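Local coordinates for protein formate dehydrogenase subunit beta (PDB 1H0H) that serves as the electron-transfer subunit of formate dehydrogenase, carrying three [4Fe-4S] clusters for the reversible two-electron oxidation of formate to carbon dioxide, at residues I93-T98 / M139-I144; Q71-I76 / D193-I198; K108-Y113 / N132-C137; A82-E87 / E114-A119. All coordinates share one frame; numbering follows the deposited sequence. Where two conformers were deposited one is given.

Contact 1: residues I93-T98 / M139-I144. With SF4 (iron/sulfur cluster), chain M.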
# COMPACT_ATOMS: atom_id res chain seq x y z
N ILE B 93 17.58 -32.96 -26.47
CA ILE B 93 17.17 -34.16 -25.74
C ILE B 93 15.65 -34.20 -25.58
O ILE B 93 15.01 -33.17 -25.29
CB ILE B 93 17.84 -34.21 -24.35
CG1 ILE B 93 19.34 -34.38 -24.51
CG2 ILE B 93 17.26 -35.36 -23.48
CD1 ILE B 93 20.14 -34.23 -23.19
N HIS B 94 15.07 -35.38 -25.79
CA HIS B 94 13.64 -35.61 -25.53
C HIS B 94 13.57 -36.54 -24.31
O HIS B 94 13.83 -37.74 -24.41
CB HIS B 94 12.96 -36.22 -26.74
CG HIS B 94 11.46 -36.09 -26.73
ND1 HIS B 94 10.66 -36.74 -27.64
CD2 HIS B 94 10.63 -35.35 -25.96
CE1 HIS B 94 9.40 -36.44 -27.41
NE2 HIS B 94 9.35 -35.59 -26.40
N ASP B 95 13.21 -35.98 -23.16
CA ASP B 95 13.27 -36.72 -21.91
C ASP B 95 12.06 -37.60 -21.70
O ASP B 95 10.95 -37.10 -21.53
CB ASP B 95 13.44 -35.76 -20.74
CG ASP B 95 13.57 -36.49 -19.44
OD1 ASP B 95 14.55 -37.26 -19.32
OD2 ASP B 95 12.74 -36.37 -18.48
N ASP B 96 12.27 -38.90 -21.67
CA ASP B 96 11.17 -39.83 -21.55
C ASP B 96 10.32 -39.69 -20.27
O ASP B 96 9.10 -39.78 -20.32
CB ASP B 96 11.62 -41.28 -21.75
CG ASP B 96 10.45 -42.24 -21.78
OD1 ASP B 96 9.78 -42.35 -22.82
OD2 ASP B 96 10.09 -42.90 -20.81
N ALA B 97 10.97 -39.48 -19.14
CA ALA B 97 10.26 -39.42 -17.88
C ALA B 97 9.34 -38.21 -17.74
O ALA B 97 8.30 -38.29 -17.09
CB ALA B 97 11.24 -39.46 -16.72
N THR B 98 9.73 -37.08 -18.33
CA THR B 98 8.94 -35.88 -18.16
C THR B 98 8.26 -35.41 -19.42
O THR B 98 7.28 -34.68 -19.36
CB THR B 98 9.82 -34.73 -17.64
OG1 THR B 98 10.94 -34.56 -18.51
CG2 THR B 98 10.47 -35.09 -16.32
N MET B 139 11.37 -26.64 -19.22
CA MET B 139 10.36 -27.22 -18.32
C MET B 139 10.86 -27.23 -16.87
O MET B 139 10.38 -28.02 -16.07
CB MET B 139 10.01 -28.66 -18.78
CG MET B 139 8.61 -29.14 -18.40
SD MET B 139 8.23 -30.91 -18.67
CE MET B 139 7.52 -30.92 -20.29
N CYS B 140 11.82 -26.38 -16.54
CA CYS B 140 12.43 -26.43 -15.22
C CYS B 140 12.77 -27.89 -14.87
O CYS B 140 12.43 -28.41 -13.78
CB CYS B 140 11.47 -25.83 -14.16
SG CYS B 140 11.38 -24.04 -14.19
N ILE B 141 13.46 -28.57 -15.80
CA ILE B 141 13.76 -29.97 -15.63
C ILE B 141 14.40 -30.30 -14.27
O ILE B 141 14.04 -31.31 -13.65
CB ILE B 141 14.60 -30.51 -16.83
CG1 ILE B 141 14.75 -32.03 -16.76
CG2 ILE B 141 15.95 -29.88 -16.86
CD1 ILE B 141 13.45 -32.77 -16.74
N ASP B 142 15.33 -29.47 -13.80
CA ASP B 142 15.94 -29.69 -12.51
C ASP B 142 14.97 -29.63 -11.33
O ASP B 142 15.07 -30.46 -10.40
CB ASP B 142 17.11 -28.74 -12.25
CG ASP B 142 16.73 -27.29 -12.41
OD1 ASP B 142 15.77 -26.96 -13.17
OD2 ASP B 142 17.38 -26.39 -11.83
N ARG B 143 14.06 -28.67 -11.34
CA ARG B 143 13.07 -28.57 -10.28
C ARG B 143 12.11 -29.77 -10.29
O ARG B 143 11.81 -30.34 -9.24
CB ARG B 143 12.24 -27.29 -10.43
CG ARG B 143 13.03 -26.01 -10.21
CD ARG B 143 12.22 -24.73 -10.43
NE ARG B 143 11.24 -24.53 -9.37
CZ ARG B 143 11.50 -23.92 -8.21
NH1 ARG B 143 12.71 -23.44 -7.93
NH2 ARG B 143 10.54 -23.77 -7.30
N ILE B 144 11.64 -30.16 -11.48
CA ILE B 144 10.60 -31.17 -11.56
C ILE B 144 11.07 -32.60 -11.31
O ILE B 144 10.27 -33.50 -11.09
CB ILE B 144 9.77 -31.05 -12.88
CG1 ILE B 144 10.59 -31.36 -14.13
CG2 ILE B 144 9.13 -29.72 -12.99
CD1 ILE B 144 9.68 -31.35 -15.39
FE1 SF4 M . 10.51 -23.37 -16.20
FE2 SF4 M . 8.23 -21.97 -16.80
FE3 SF4 M . 9.69 -23.20 -18.81
FE4 SF4 M . 10.66 -20.96 -17.52
S1 SF4 M . 8.73 -21.15 -18.80
S2 SF4 M . 11.76 -22.91 -18.03
S3 SF4 M . 9.92 -21.18 -15.45
S4 SF4 M . 8.69 -24.34 -17.13
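The chain leaving strand 92-94 turns at Asp95-Thr98 and meets the start of helix 141-144 with its last residue, the nearest alpha carbons being Thr98 CA and Ile141 CA at 8.0 Å, so at least one side chain enters every contact across the gap. Thr98 carries most of it. Its CG2 sits between two isoleucine tips, 3.8 Å from Ile141 CD1 and 3.9 Å from Ile144 CD1; the Ile141 side chain crosses that of Thr98 at about a right angle, while Ile144 comes in obliquely. Chi1 of 54° puts Thr98 OG1 between the backbone N and the carbonyl carbon, where it donates to Asp95 OD2 over 2.6 Å, on the anti lone pair of that carboxylate. Thr98 OG1 is also the atom nearest Ile141 CD1, at 3.6 Å. A hydrogen bond with Cys100 N fixes the rotor from a second side. The helix opposite belongs to the dicluster ferredoxin domain: Cys140, at its N-cap position, binds FE1 of a [4Fe-4S] cluster through SG at 2.3 Å. One residue earlier, Met139 runs CG anti to its backbone N (chi1 -153°) and bends at chi3, bringing CE to 3.9 Å from the carbonyl oxygen Thr98 O. Arg143 of this helix makes a cation-pi contact with Trp24 and a salt bridge to an acidic side chain of the other protein chain.

Contact 2: residues Q71-I76 / D193-I198. With SF4 (iron/sulfur cluster), chain N; SF4 (iron/sulfur cluster), chain M.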
# COMPACT_ATOMS: atom_id res chain seq x y z
N GLN B 71 5.56 -19.74 -23.89
CA GLN B 71 6.73 -20.55 -23.62
C GLN B 71 6.63 -21.74 -24.58
O GLN B 71 5.59 -21.98 -25.19
CB GLN B 71 6.74 -21.06 -22.17
CG GLN B 71 5.57 -21.98 -21.90
CD GLN B 71 5.53 -22.59 -20.48
OE1 GLN B 71 4.77 -22.14 -19.62
NE2 GLN B 71 6.33 -23.63 -20.25
N CYS B 72 7.71 -22.51 -24.68
CA CYS B 72 7.74 -23.73 -25.49
C CYS B 72 6.54 -24.63 -25.12
O CYS B 72 6.19 -24.74 -23.95
CB CYS B 72 9.02 -24.49 -25.22
SG CYS B 72 9.04 -26.15 -25.92
N ARG B 73 5.96 -25.30 -26.11
CA ARG B 73 4.79 -26.15 -25.84
C ARG B 73 5.15 -27.57 -25.43
O ARG B 73 4.28 -28.34 -25.11
CB ARG B 73 3.93 -26.26 -27.10
CG ARG B 73 3.53 -24.92 -27.68
CD ARG B 73 2.62 -24.05 -26.79
NE ARG B 73 2.02 -23.00 -27.61
CZ ARG B 73 2.63 -21.86 -27.91
NH1 ARG B 73 3.87 -21.61 -27.46
NH2 ARG B 73 2.00 -20.98 -28.67
N HIS B 74 6.43 -27.89 -25.49
CA HIS B 74 6.91 -29.24 -25.24
C HIS B 74 6.08 -30.26 -26.02
O HIS B 74 5.45 -31.17 -25.46
CB HIS B 74 7.00 -29.51 -23.73
CG HIS B 74 8.07 -28.70 -23.09
ND1 HIS B 74 9.39 -29.11 -23.05
CD2 HIS B 74 8.05 -27.45 -22.57
CE1 HIS B 74 10.12 -28.18 -22.48
NE2 HIS B 74 9.33 -27.16 -22.16
N CYS B 75 6.07 -30.03 -27.33
CA CYS B 75 5.38 -30.89 -28.30
C CYS B 75 5.59 -32.36 -28.03
O CYS B 75 6.71 -32.82 -27.77
CB CYS B 75 5.86 -30.55 -29.70
SG CYS B 75 5.43 -28.88 -30.22
N ILE B 76 4.50 -33.13 -28.11
CA ILE B 76 4.58 -34.55 -27.87
C ILE B 76 5.53 -35.22 -28.86
O ILE B 76 6.31 -36.12 -28.51
CB ILE B 76 3.17 -35.14 -27.92
CG1 ILE B 76 2.39 -34.65 -26.69
CG2 ILE B 76 3.21 -36.68 -27.98
CD1 ILE B 76 0.91 -34.89 -26.81
N ASP B 193 -4.25 -31.90 -28.59
CA ASP B 193 -3.77 -33.25 -28.83
C ASP B 193 -2.28 -33.34 -29.16
O ASP B 193 -1.71 -34.45 -29.17
CB ASP B 193 -4.55 -33.88 -29.98
CG ASP B 193 -6.03 -34.01 -29.69
OD1 ASP B 193 -6.41 -34.18 -28.51
OD2 ASP B 193 -6.90 -33.96 -30.59
N ASP B 194 -1.65 -32.21 -29.44
CA ASP B 194 -0.26 -32.24 -29.94
C ASP B 194 0.83 -31.71 -29.01
O ASP B 194 2.04 -31.93 -29.27
CB ASP B 194 -0.18 -31.48 -31.27
CG ASP B 194 -1.25 -31.91 -32.26
OD1 ASP B 194 -1.24 -33.07 -32.66
OD2 ASP B 194 -2.12 -31.14 -32.72
N VAL B 195 0.44 -31.02 -27.94
CA VAL B 195 1.43 -30.37 -27.09
C VAL B 195 1.27 -30.73 -25.62
O VAL B 195 0.24 -31.24 -25.21
CB VAL B 195 1.35 -28.84 -27.23
CG1 VAL B 195 1.48 -28.44 -28.70
CG2 VAL B 195 0.03 -28.31 -26.68
N ARG B 196 2.30 -30.45 -24.82
CA ARG B 196 2.20 -30.68 -23.38
C ARG B 196 1.81 -29.42 -22.60
O ARG B 196 1.25 -29.51 -21.51
CB ARG B 196 3.50 -31.27 -22.83
CG ARG B 196 3.74 -32.72 -23.29
CD ARG B 196 5.12 -33.23 -22.90
NE ARG B 196 5.30 -34.57 -23.41
CZ ARG B 196 4.77 -35.64 -22.84
NH1 ARG B 196 4.06 -35.49 -21.74
NH2 ARG B 196 4.94 -36.86 -23.36
N VAL B 197 2.10 -28.26 -23.17
CA VAL B 197 1.67 -27.02 -22.56
C VAL B 197 0.37 -26.61 -23.24
O VAL B 197 0.38 -26.10 -24.38
CB VAL B 197 2.74 -25.91 -22.70
CG1 VAL B 197 2.26 -24.61 -22.05
CG2 VAL B 197 4.05 -26.32 -22.05
N ILE B 198 -0.76 -26.82 -22.55
CA ILE B 198 -2.06 -26.57 -23.16
C ILE B 198 -2.69 -25.23 -22.74
O ILE B 198 -3.07 -25.06 -21.57
CB ILE B 198 -3.05 -27.71 -22.84
CG1 ILE B 198 -2.48 -29.09 -23.22
CG2 ILE B 198 -4.41 -27.44 -23.56
CD1 ILE B 198 -3.31 -30.29 -22.68
FE1 SF4 N . 8.73 -25.45 -30.88
FE2 SF4 N . 9.02 -26.13 -28.22
FE3 SF4 N . 7.42 -27.72 -30.00
FE4 SF4 N . 10.17 -27.67 -30.29
S1 SF4 N . 8.95 -28.57 -28.47
S2 SF4 N . 8.74 -27.48 -31.94
S3 SF4 N . 10.65 -25.44 -29.66
S4 SF4 N . 7.03 -25.49 -29.27
FE1 SF4 M . 10.51 -23.37 -16.20
FE2 SF4 M . 8.23 -21.97 -16.80
FE3 SF4 M . 9.69 -23.20 -18.81
FE4 SF4 M . 10.66 -20.96 -17.52
S1 SF4 M . 8.73 -21.15 -18.80
S2 SF4 M . 11.76 -22.91 -18.03
S3 SF4 M . 9.92 -21.18 -15.45
S4 SF4 M . 8.69 -24.34 -17.13
O HOH W 1 7.18 -34.04 -25.49
O HOH W 2 6.16 -37.37 -25.94
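Val197 points its side chain straight at the cysteine loop 71-76. Its CB lies 3.8 Å from Arg73 CA; from there CG1, anti to the backbone N (chi1 -180°), passes 4.2 Å from Gln71 CD, and CG2 presses on the carbonyl oxygen Cys72 O at 3.3 Å and touches the edge of the His74 ring, near its plane. The backbones hold this valine in place. Arg73 O accepts two N-H groups: Arg196 N at 2.9 Å, nearly along the C=O axis, and Val197 N, which stands above the carbonyl plane. Ile76 N closes the other end on Asp194 O with a straight bond of 3.0 Å. Arg196 extends beside this join, and two waters in the plane of its guanidinium link NE and NH2 to Cys75 O and Ile76 O, while NH1 goes to Lys2 O. Within the loop, His74 N donates to Cys72 SG, a bond that probably draws some charge from the thiolate bound to FE2, and that sulfur also lies over the face of the His74 ring. Cys72 and Cys75 bind FE2 and FE3 of one cluster, the Cys-X-X-Cys spacing of bacterial-type ferredoxin loops, held here against the chain that enters strand 197-201.

Contact 3: residues K108-Y113 / N132-C137. With SF4 (iron/sulfur cluster), chain M; SF4 (iron/sulfur cluster), chain N.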
# COMPACT_ATOMS: atom_id res chain seq x y z
N LYS B 108 25.10 -25.62 -30.34
CA LYS B 108 26.14 -24.77 -30.89
C LYS B 108 26.83 -25.39 -32.13
O LYS B 108 27.29 -24.66 -33.02
CB LYS B 108 27.20 -24.50 -29.81
CG LYS B 108 28.19 -23.40 -30.15
CD LYS B 108 29.15 -23.11 -28.99
CE LYS B 108 30.42 -22.41 -29.51
NZ LYS B 108 30.80 -21.24 -28.67
N ASP B 109 26.89 -26.72 -32.16
CA ASP B 109 27.56 -27.44 -33.25
C ASP B 109 26.66 -27.77 -34.42
O ASP B 109 27.10 -28.43 -35.35
CB ASP B 109 28.13 -28.79 -32.78
CG ASP B 109 29.08 -28.67 -31.61
OD1 ASP B 109 29.77 -27.63 -31.50
OD2 ASP B 109 29.22 -29.60 -30.78
N LEU B 110 25.39 -27.40 -34.35
CA LEU B 110 24.51 -27.62 -35.48
C LEU B 110 24.96 -26.72 -36.64
O LEU B 110 25.21 -25.52 -36.46
CB LEU B 110 23.06 -27.31 -35.11
CG LEU B 110 22.45 -28.27 -34.10
CD1 LEU B 110 21.08 -27.76 -33.64
CD2 LEU B 110 22.36 -29.66 -34.71
N GLU B 111 25.10 -27.29 -37.82
CA GLU B 111 25.42 -26.43 -38.96
C GLU B 111 24.14 -25.72 -39.44
O GLU B 111 24.21 -24.58 -39.90
CB GLU B 111 26.13 -27.19 -40.08
CG GLU B 111 25.28 -28.17 -40.86
CD GLU B 111 26.05 -28.87 -41.97
OE1 GLU B 111 27.25 -29.19 -41.78
OE2 GLU B 111 25.46 -29.12 -43.05
N ASP B 112 22.99 -26.37 -39.32
CA ASP B 112 21.75 -25.80 -39.83
C ASP B 112 20.75 -25.43 -38.73
O ASP B 112 19.75 -26.09 -38.51
CB ASP B 112 21.11 -26.73 -40.85
CG ASP B 112 19.90 -26.10 -41.52
OD1 ASP B 112 19.68 -24.88 -41.36
OD2 ASP B 112 19.12 -26.78 -42.24
N TYR B 113 21.00 -24.33 -38.06
CA TYR B 113 20.07 -23.96 -37.02
C TYR B 113 18.76 -23.36 -37.56
O TYR B 113 17.74 -23.44 -36.90
CB TYR B 113 20.71 -22.98 -36.06
CG TYR B 113 20.81 -21.59 -36.64
CD1 TYR B 113 19.74 -20.73 -36.57
CD2 TYR B 113 21.97 -21.15 -37.26
CE1 TYR B 113 19.81 -19.46 -37.08
CE2 TYR B 113 22.06 -19.88 -37.77
CZ TYR B 113 20.97 -19.05 -37.68
OH TYR B 113 21.00 -17.76 -38.19
N ASN B 132 25.79 -20.56 -32.93
CA ASN B 132 24.55 -21.24 -33.29
C ASN B 132 23.82 -21.82 -32.10
O ASN B 132 22.81 -22.49 -32.26
CB ASN B 132 24.81 -22.36 -34.29
CG ASN B 132 25.07 -21.85 -35.67
OD1 ASN B 132 25.09 -20.65 -35.90
ND2 ASN B 132 25.31 -22.78 -36.61
N GLN B 133 24.34 -21.58 -30.90
CA GLN B 133 23.68 -22.11 -29.72
C GLN B 133 22.28 -21.56 -29.58
O GLN B 133 22.07 -20.35 -29.72
CB GLN B 133 24.45 -21.79 -28.45
CG GLN B 133 24.02 -22.66 -27.29
CD GLN B 133 24.96 -22.54 -26.10
OE1 GLN B 133 26.17 -22.32 -26.28
NE2 GLN B 133 24.43 -22.71 -24.90
N MET B 134 21.34 -22.44 -29.24
CA MET B 134 19.95 -22.07 -29.06
C MET B 134 19.41 -22.47 -27.68
O MET B 134 19.85 -23.45 -27.09
CB MET B 134 19.10 -22.69 -30.16
CG MET B 134 19.35 -22.10 -31.56
SD MET B 134 18.41 -22.96 -32.85
CE MET B 134 19.18 -24.58 -32.75
N ALA B 135 18.43 -21.73 -27.17
CA ALA B 135 17.84 -22.07 -25.88
C ALA B 135 16.37 -21.68 -25.87
O ALA B 135 15.92 -20.96 -26.76
CB ALA B 135 18.60 -21.40 -24.71
N LYS B 136 15.64 -22.19 -24.89
CA LYS B 136 14.20 -21.99 -24.73
C LYS B 136 13.85 -22.64 -23.39
O LYS B 136 14.74 -23.14 -22.69
CB LYS B 136 13.43 -22.70 -25.86
CG LYS B 136 13.60 -24.21 -25.82
CD LYS B 136 12.63 -24.95 -26.79
CE LYS B 136 12.57 -26.47 -26.48
NZ LYS B 136 12.00 -26.72 -25.08
N CYS B 137 12.57 -22.59 -23.01
CA CYS B 137 12.06 -23.22 -21.81
C CYS B 137 12.57 -24.65 -21.65
O CYS B 137 12.50 -25.45 -22.60
CB CYS B 137 10.53 -23.24 -21.92
SG CYS B 137 9.67 -24.27 -20.74
FE1 SF4 M . 10.51 -23.37 -16.20
FE2 SF4 M . 8.23 -21.97 -16.80
FE3 SF4 M . 9.69 -23.20 -18.81
FE4 SF4 M . 10.66 -20.96 -17.52
S1 SF4 M . 8.73 -21.15 -18.80
S2 SF4 M . 11.76 -22.91 -18.03
S3 SF4 M . 9.92 -21.18 -15.45
S4 SF4 M . 8.69 -24.34 -17.13
FE1 SF4 N . 8.73 -25.45 -30.88
FE2 SF4 N . 9.02 -26.13 -28.22
FE3 SF4 N . 7.42 -27.72 -30.00
FE4 SF4 N . 10.17 -27.67 -30.29
S1 SF4 N . 8.95 -28.57 -28.47
S2 SF4 N . 8.74 -27.48 -31.94
S3 SF4 N . 10.65 -25.44 -29.66
S4 SF4 N . 7.03 -25.49 -29.27
O HOH W 3 28.18 -22.29 -33.39
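The 3-10 turn at Lys108-Asp109 lies against the start of the segment that leads into strand 134-135, with Lys108 CA and Gln133 CA 3.8 Å apart; beyond Met134 the second segment runs away toward the clusters. There Cys137 SG binds FE3 of one cluster, and Lys136, hydrogen-bonded through NZ to Cys137 O and Val101 O, lays its CD 3.5 Å from S3 of the other, whose negative charge the ammonium would be expected to offset in part. Asn132 makes the main polar link. With CG anti to its carbonyl carbon (chi1 -75°), its amide points back at segment 108-113, and ND2 gives a hydrogen to Leu110 O over 2.7 Å. That bond is straight, nearly along the C=O axis, and Leu110 O lies almost exactly in the amide plane. The other end of the amide, OD1, approaches Tyr113 CD2 to 3.4 Å, the ring and amide planes being 59° apart. A water beside the same residue donates to Lys108 O and accepts from Asn132 N, so backbone groups of both segments are joined through it. Deeper in, Met134 bends at chi3 and sends CE to Leu110 CD1 at 3.8 Å, crossing that leucine at about a right angle, while its SD rests 3.9 Å from Tyr113 CB. Helix 113-119 packs on the same methionine through Val116 and Ile117. The amide-to-carbonyl bond is thus made by a partly exposed asparagine, whose rotation it fixes, and the apolar contact by the buried Leu110 and Met134.

Contact 4: residues A82-E87 / E114-A119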
# COMPACT_ATOMS: atom_id res chain seq x y z
N ALA B 82 13.09 -33.32 -34.35
CA ALA B 82 13.05 -34.18 -35.52
C ALA B 82 14.01 -33.67 -36.60
O ALA B 82 14.64 -34.44 -37.30
CB ALA B 82 11.62 -34.27 -36.04
N THR B 83 14.07 -32.35 -36.73
CA THR B 83 14.93 -31.68 -37.70
C THR B 83 16.39 -31.73 -37.27
O THR B 83 17.27 -32.11 -38.03
CB THR B 83 14.50 -30.21 -37.80
OG1 THR B 83 13.20 -30.16 -38.41
CG2 THR B 83 15.41 -29.43 -38.73
N ALA B 84 16.62 -31.36 -36.02
CA ALA B 84 17.96 -31.36 -35.47
C ALA B 84 18.59 -32.74 -35.50
O ALA B 84 19.80 -32.84 -35.72
CB ALA B 84 17.94 -30.79 -34.04
N ASP B 85 17.78 -33.78 -35.28
CA ASP B 85 18.21 -35.18 -35.29
C ASP B 85 18.86 -35.62 -36.63
O ASP B 85 19.65 -36.56 -36.69
CB ASP B 85 17.03 -36.10 -34.98
CG ASP B 85 16.72 -36.21 -33.50
OD1 ASP B 85 17.47 -35.66 -32.67
OD2 ASP B 85 15.74 -36.86 -33.07
N MET B 86 18.52 -34.93 -37.71
CA MET B 86 19.14 -35.25 -39.00
C MET B 86 20.61 -34.90 -39.01
O MET B 86 21.34 -35.35 -39.88
CB MET B 86 18.46 -34.48 -40.12
CG MET B 86 17.02 -34.74 -40.18
SD MET B 86 16.71 -36.39 -40.74
CE MET B 86 15.06 -36.06 -41.05
N GLU B 87 21.01 -34.06 -38.07
CA GLU B 87 22.39 -33.62 -37.94
C GLU B 87 23.08 -34.24 -36.70
O GLU B 87 24.19 -34.76 -36.78
CB GLU B 87 22.42 -32.10 -37.82
CG GLU B 87 23.66 -31.52 -38.43
CD GLU B 87 23.78 -30.02 -38.33
OE1 GLU B 87 22.80 -29.27 -38.58
OE2 GLU B 87 24.92 -29.61 -38.02
N GLU B 114 18.80 -22.73 -38.73
CA GLU B 114 17.62 -22.05 -39.22
C GLU B 114 16.45 -23.00 -39.41
O GLU B 114 15.30 -22.64 -39.13
CB GLU B 114 17.89 -21.30 -40.51
CG GLU B 114 18.85 -20.15 -40.37
CD GLU B 114 19.13 -19.51 -41.70
OE1 GLU B 114 18.20 -18.88 -42.23
OE2 GLU B 114 20.25 -19.68 -42.25
N SER B 115 16.77 -24.20 -39.87
CA SER B 115 15.76 -25.19 -40.16
C SER B 115 15.11 -25.65 -38.87
O SER B 115 13.91 -25.93 -38.85
CB SER B 115 16.37 -26.39 -40.90
OG SER B 115 16.63 -26.09 -42.27
N VAL B 116 15.90 -25.69 -37.80
CA VAL B 116 15.40 -26.09 -36.48
C VAL B 116 14.38 -25.05 -36.02
O VAL B 116 13.27 -25.39 -35.62
CB VAL B 116 16.56 -26.23 -35.46
CG1 VAL B 116 16.06 -26.51 -34.02
CG2 VAL B 116 17.51 -27.31 -35.90
N ILE B 117 14.72 -23.76 -36.14
CA ILE B 117 13.81 -22.70 -35.71
C ILE B 117 12.56 -22.68 -36.58
O ILE B 117 11.46 -22.60 -36.05
CB ILE B 117 14.51 -21.33 -35.68
CG1 ILE B 117 15.68 -21.35 -34.71
CG2 ILE B 117 13.53 -20.19 -35.27
CD1 ILE B 117 16.47 -20.02 -34.67
N SER B 118 12.71 -22.80 -37.90
CA SER B 118 11.53 -22.78 -38.77
C SER B 118 10.62 -24.00 -38.57
O SER B 118 9.45 -23.92 -38.88
CB SER B 118 11.86 -22.64 -40.27
OG SER B 118 12.67 -23.69 -40.74
N ALA B 119 11.16 -25.13 -38.09
CA ALA B 119 10.33 -26.32 -37.85
C ALA B 119 9.35 -26.10 -36.70
O ALA B 119 8.35 -26.81 -36.59
CB ALA B 119 11.21 -27.54 -37.52
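Two short helices of the dicluster ferredoxin domain, 79-84 and 113-119, meet here beside the cluster bound by Cys80 and Cys120, which stand near Val116 and Ala119. Thr83 faces the second helix squarely, its CA 5.7 Å from Val116 CA, and its two branches do different work. CG2, anti to the backbone N, lies over the backbone of the opposite helix, 3.8 Å from Ser115 C and 3.9 Å from Ser115 CB, so the methyl rests on the peptide between Ser115 and Val116. The other branch, OG1, is anti to the carbonyl carbon (chi1 -68°) and comes close to the Ala119 methyl; its hydrogen bond is to Pro79 O, one turn back in its own helix, so the hydroxyl is satisfied without reaching across. No hydrogen bond joins the two segments.

Val116 meets the first helix through one methyl. Its CG1 is anti to the backbone N (chi1 174°), and this leaves CG2, anti to the carbonyl carbon, directed at Ala84, where it lies 4.0 Å from CB. Both of these side chains are buried and both also touch Ile92 of strand 92-94, which covers this apolar patch; Val116 meets Met134 as well. Asp112, the N-cap of the second helix, is hydrogen-bonded through OD2 to Ser115 OG. Glu87 ties the end of the first segment to the loop before that helix, through probable hydrogen bonds from Glu111 N and Asp112 N. The closest approach between 82-87 and 114-119 is Thr83 OG1 to Ala119 CB, 3.4 Å.

Overall arrangement
Contact 2 lies deepest, its centre about 8 Å from the centre of the chain, and joins its loops by backbone hydrogen bonds; contact 1 is also buried but rests on methyl groups. Contacts 3 and 4, their centres about 18 and 19 Å from the centre of the chain, are only partly buried and adjoin one another: segment 108-113 of contact 3 leads straight into helix 113-119, which supplies one side of contact 4. Contacts 1, 2 and 3 share one cluster, bound by Cys137 and Cys140 and approached by Gln71, and contacts 2 and 3 share a second, bound by Cys72 and Cys75, with Lys136 lying alongside. Direct hydrogen bonds cross contacts 2 and 3, none contacts 1 and 4.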